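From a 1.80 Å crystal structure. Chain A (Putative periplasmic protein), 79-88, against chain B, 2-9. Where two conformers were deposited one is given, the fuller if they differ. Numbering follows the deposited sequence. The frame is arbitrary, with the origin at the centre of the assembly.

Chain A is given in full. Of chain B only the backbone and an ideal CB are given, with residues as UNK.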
# COMPACT_ATOMS: atom_id res chain seq x y z
N THR A 79 -6.46 0.75 -3.26
CA THR A 79 -4.99 0.87 -3.34
C THR A 79 -4.67 2.05 -4.27
O THR A 79 -3.77 2.84 -4.01
CB THR A 79 -4.36 -0.41 -3.92
OG1 THR A 79 -4.76 -1.56 -3.16
CG2 THR A 79 -2.79 -0.34 -3.91
N MET A 80 -5.43 2.15 -5.36
CA MET A 80 -5.24 3.20 -6.36
C MET A 80 -5.44 4.62 -5.82
O MET A 80 -4.78 5.59 -6.28
CB MET A 80 -6.20 2.98 -7.53
CG MET A 80 -5.89 3.85 -8.71
SD MET A 80 -6.97 3.48 -10.12
CE MET A 80 -6.15 2.02 -10.78
N LYS A 81 -6.38 4.77 -4.89
CA LYS A 81 -6.62 6.09 -4.27
C LYS A 81 -5.32 6.59 -3.62
O LYS A 81 -4.96 7.77 -3.75
CB LYS A 81 -7.77 6.00 -3.25
CG LYS A 81 -9.09 5.55 -3.88
CD LYS A 81 -10.15 5.19 -2.85
CE LYS A 81 -11.30 4.46 -3.55
NZ LYS A 81 -12.37 4.09 -2.55
N CYS A 82 -4.60 5.67 -2.96
CA CYS A 82 -3.37 6.06 -2.24
C CYS A 82 -2.20 6.27 -3.19
O CYS A 82 -1.34 7.13 -2.95
CB CYS A 82 -3.04 5.02 -1.18
SG CYS A 82 -4.29 4.98 0.09
N ILE A 83 -2.19 5.53 -4.30
CA ILE A 83 -1.13 5.75 -5.30
C ILE A 83 -1.35 7.13 -5.97
O ILE A 83 -0.40 7.89 -6.16
CB ILE A 83 -1.05 4.57 -6.32
CG1 ILE A 83 -0.46 3.33 -5.61
CG2 ILE A 83 -0.15 4.96 -7.53
CD1 ILE A 83 -0.54 2.05 -6.35
N ASP A 84 -2.59 7.45 -6.28
CA ASP A 84 -2.88 8.78 -6.83
C ASP A 84 -2.51 9.85 -5.79
O ASP A 84 -1.95 10.92 -6.12
CB ASP A 84 -4.35 8.91 -7.23
CG ASP A 84 -4.68 8.15 -8.53
OD1 ASP A 84 -3.74 7.69 -9.24
OD2 ASP A 84 -5.89 8.08 -8.87
N PHE A 85 -2.87 9.59 -4.54
CA PHE A 85 -2.60 10.55 -3.45
C PHE A 85 -1.11 10.90 -3.37
O PHE A 85 -0.77 12.07 -3.23
CB PHE A 85 -3.06 9.95 -2.12
CG PHE A 85 -2.56 10.69 -0.88
CD1 PHE A 85 -2.72 12.08 -0.76
CD2 PHE A 85 -1.98 9.98 0.19
CE1 PHE A 85 -2.26 12.77 0.41
CE2 PHE A 85 -1.54 10.65 1.36
CZ PHE A 85 -1.68 12.03 1.46
N ILE A 86 -0.23 9.90 -3.46
CA ILE A 86 1.19 10.19 -3.22
C ILE A 86 1.83 10.99 -4.36
O ILE A 86 2.95 11.51 -4.20
CB ILE A 86 2.01 8.96 -2.80
CG1 ILE A 86 1.98 7.86 -3.88
CG2 ILE A 86 1.50 8.44 -1.46
CD1 ILE A 86 3.10 6.81 -3.74
N HIS A 87 1.09 11.16 -5.47
CA HIS A 87 1.50 12.04 -6.57
C HIS A 87 0.90 13.45 -6.48
O HIS A 87 1.14 14.31 -7.36
CB HIS A 87 1.14 11.41 -7.92
CG HIS A 87 1.91 10.15 -8.21
ND1 HIS A 87 1.50 8.92 -7.75
CD2 HIS A 87 3.05 9.94 -8.91
CE1 HIS A 87 2.37 8.00 -8.14
NE2 HIS A 87 3.32 8.59 -8.85
N ASP A 88 0.12 13.68 -5.44
CA ASP A 88 -0.62 14.96 -5.30
C ASP A 88 0.34 16.15 -5.14
O ASP A 88 1.27 16.10 -4.34
CB ASP A 88 -1.61 14.85 -4.14
CG ASP A 88 -2.40 16.11 -3.93
OD1 ASP A 88 -1.90 16.96 -3.18
OD2 ASP A 88 -3.52 16.26 -4.49
N UNK B 2 -13.10 9.31 -12.23
CA UNK B 2 -12.05 8.53 -12.92
C UNK B 2 -10.73 8.77 -12.19
O UNK B 2 -10.42 9.91 -11.86
CB UNK B 2 -11.94 8.92 -14.40
N UNK B 3 -9.95 7.71 -11.95
CA UNK B 3 -8.63 7.83 -11.32
C UNK B 3 -7.64 8.51 -12.26
O UNK B 3 -7.96 8.80 -13.42
CB UNK B 3 -8.10 6.45 -10.91
N UNK B 4 -6.44 8.76 -11.76
CA UNK B 4 -5.41 9.46 -12.53
C UNK B 4 -4.62 8.57 -13.48
O UNK B 4 -3.62 9.02 -14.05
CB UNK B 4 -4.44 10.14 -11.57
N UNK B 5 -5.07 7.33 -13.65
CA UNK B 5 -4.28 6.30 -14.33
C UNK B 5 -3.70 6.73 -15.68
O UNK B 5 -2.55 6.43 -15.98
CB UNK B 5 -5.15 5.06 -14.54
N UNK B 6 -4.49 7.46 -16.47
CA UNK B 6 -4.07 7.88 -17.83
C UNK B 6 -3.04 9.01 -17.85
O UNK B 6 -2.50 9.34 -18.92
CB UNK B 6 -5.30 8.33 -18.63
N UNK B 7 -2.75 9.57 -16.69
CA UNK B 7 -1.85 10.72 -16.62
C UNK B 7 -0.39 10.33 -16.37
O UNK B 7 0.52 11.15 -16.56
CB UNK B 7 -2.32 11.67 -15.52
N UNK B 8 -0.18 9.08 -15.97
CA UNK B 8 1.16 8.59 -15.63
C UNK B 8 2.02 8.32 -16.87
O UNK B 8 1.53 7.81 -17.89
CB UNK B 8 1.05 7.31 -14.80
N UNK B 9 3.30 8.66 -16.76
CA UNK B 9 4.29 8.30 -17.78
C UNK B 9 4.53 6.78 -17.72
O UNK B 9 4.13 6.11 -16.77
CB UNK B 9 5.60 9.07 -17.57

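A helix of chain A offers the side chains of Met A80 and Asp A84, and the loop after it adds His A87, so the segment meets a thioether, a carboxylate and an imidazole.

At position 2 the CA-to-CB bond points away, and nothing of this stretch of chain A lies within 5.5 Å of the ideal CB; almost any residue would be tolerated. It is Glu B2, which makes no contact here.

Position 3 is restrictive. Its CB points toward the helix and already sits 3.3 Å from Met A80 SD and 3.4 Å from Asp A84 OD2, which leaves little room for further atoms in that direction and favours a small side chain. The residue is Ala B3, whose methyl packs on Met A80 SD.

At position 4 the amide N points at Asp A84 OD2, 3.0 Å away, and donates a nearly linear hydrogen bond (173°), so any residue with a free amide would serve, which excludes proline. The ideal CB faces Asp A84 OD1 at 3.5 Å, yet space remains beside it for a longer chain, polar or apolar. Leu B4 (chi1 m, chi2 t) extends past the carboxylate, with its CD1 3.8 Å from Asp A84 CB.

Position 5 has helical backbone angles and a CB directed sideways, 4.9 Å from Met A80 CE. A medium-sized residue could reach the thioether, and a small polar one would also fit. Thr B5 places OG1 3.6 Å from Met A80 SD; the same OG1 accepts a hydrogen bond from a water (3.1 Å to its O) that also donates to Asp A84 OD1 (2.7 Å from that O), bridging the chains.

Positions 6 and 7 lie out of reach, and their helical angles suit many residues. They are Thr B6 and Gln B7; Gln B7 N bonds Leu B4 O at 2.8 Å, closing a turn.

At position 8 the CB points toward chain A across a wide gap, with no atom of this stretch of chain A within 5.5 Å. Beyond it lie Asp A84 OD1, an acceptor, and the imidazole of His A87, whose ND1 donates to Ile A83 O (2.7 Å). A long side chain ending in a donor is called for; lysine, arginine or an aromatic hydroxyl are all plausible. Tyr B8 spans the gap, and its OH donates to Asp A84 OD1 at 2.7 Å. Its ring edge meets the face of His A87, with centroids 4.7 Å apart and planes at 64°.

Position 9, out of reach, precedes a helix, where Ser, Thr, Asp or Asn commonly cap. Ser B9 caps a backbone N just past the segment.

Chain B, residues 2-9: EALTTQYS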
# COMPACT_ATOMS: atom_id res chain seq x y z
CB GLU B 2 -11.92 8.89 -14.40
CG GLU B 2 -10.97 7.95 -15.14
CD GLU B 2 -10.88 8.21 -16.64
OE1 GLU B 2 -9.76 8.07 -17.18
OE2 GLU B 2 -11.90 8.53 -17.27
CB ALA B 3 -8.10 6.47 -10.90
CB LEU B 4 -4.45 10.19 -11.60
CG LEU B 4 -5.11 11.20 -10.66
CD1 LEU B 4 -4.05 11.81 -9.72
CD2 LEU B 4 -5.93 12.27 -11.39
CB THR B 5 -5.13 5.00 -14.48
OG1 THR B 5 -5.89 4.81 -13.27
CG2 THR B 5 -4.23 3.77 -14.71
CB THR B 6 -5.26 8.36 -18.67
OG1 THR B 6 -5.92 9.44 -17.99
CG2 THR B 6 -6.24 7.20 -18.92
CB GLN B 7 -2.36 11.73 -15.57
CG GLN B 7 -3.64 12.44 -16.01
CD GLN B 7 -4.27 13.30 -14.92
OE1 GLN B 7 -3.58 13.98 -14.16
NE2 GLN B 7 -5.59 13.26 -14.83
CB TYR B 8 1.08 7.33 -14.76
CG TYR B 8 0.46 7.62 -13.40
CD1 TYR B 8 1.14 8.41 -12.47
CD2 TYR B 8 -0.78 7.08 -13.05
CE1 TYR B 8 0.58 8.70 -11.21
CE2 TYR B 8 -1.36 7.36 -11.78
CZ TYR B 8 -0.67 8.16 -10.88
OH TYR B 8 -1.23 8.44 -9.65
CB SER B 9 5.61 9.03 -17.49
OG SER B 9 6.25 8.47 -16.34
O HOH W 1 -4.09 5.54 -10.88
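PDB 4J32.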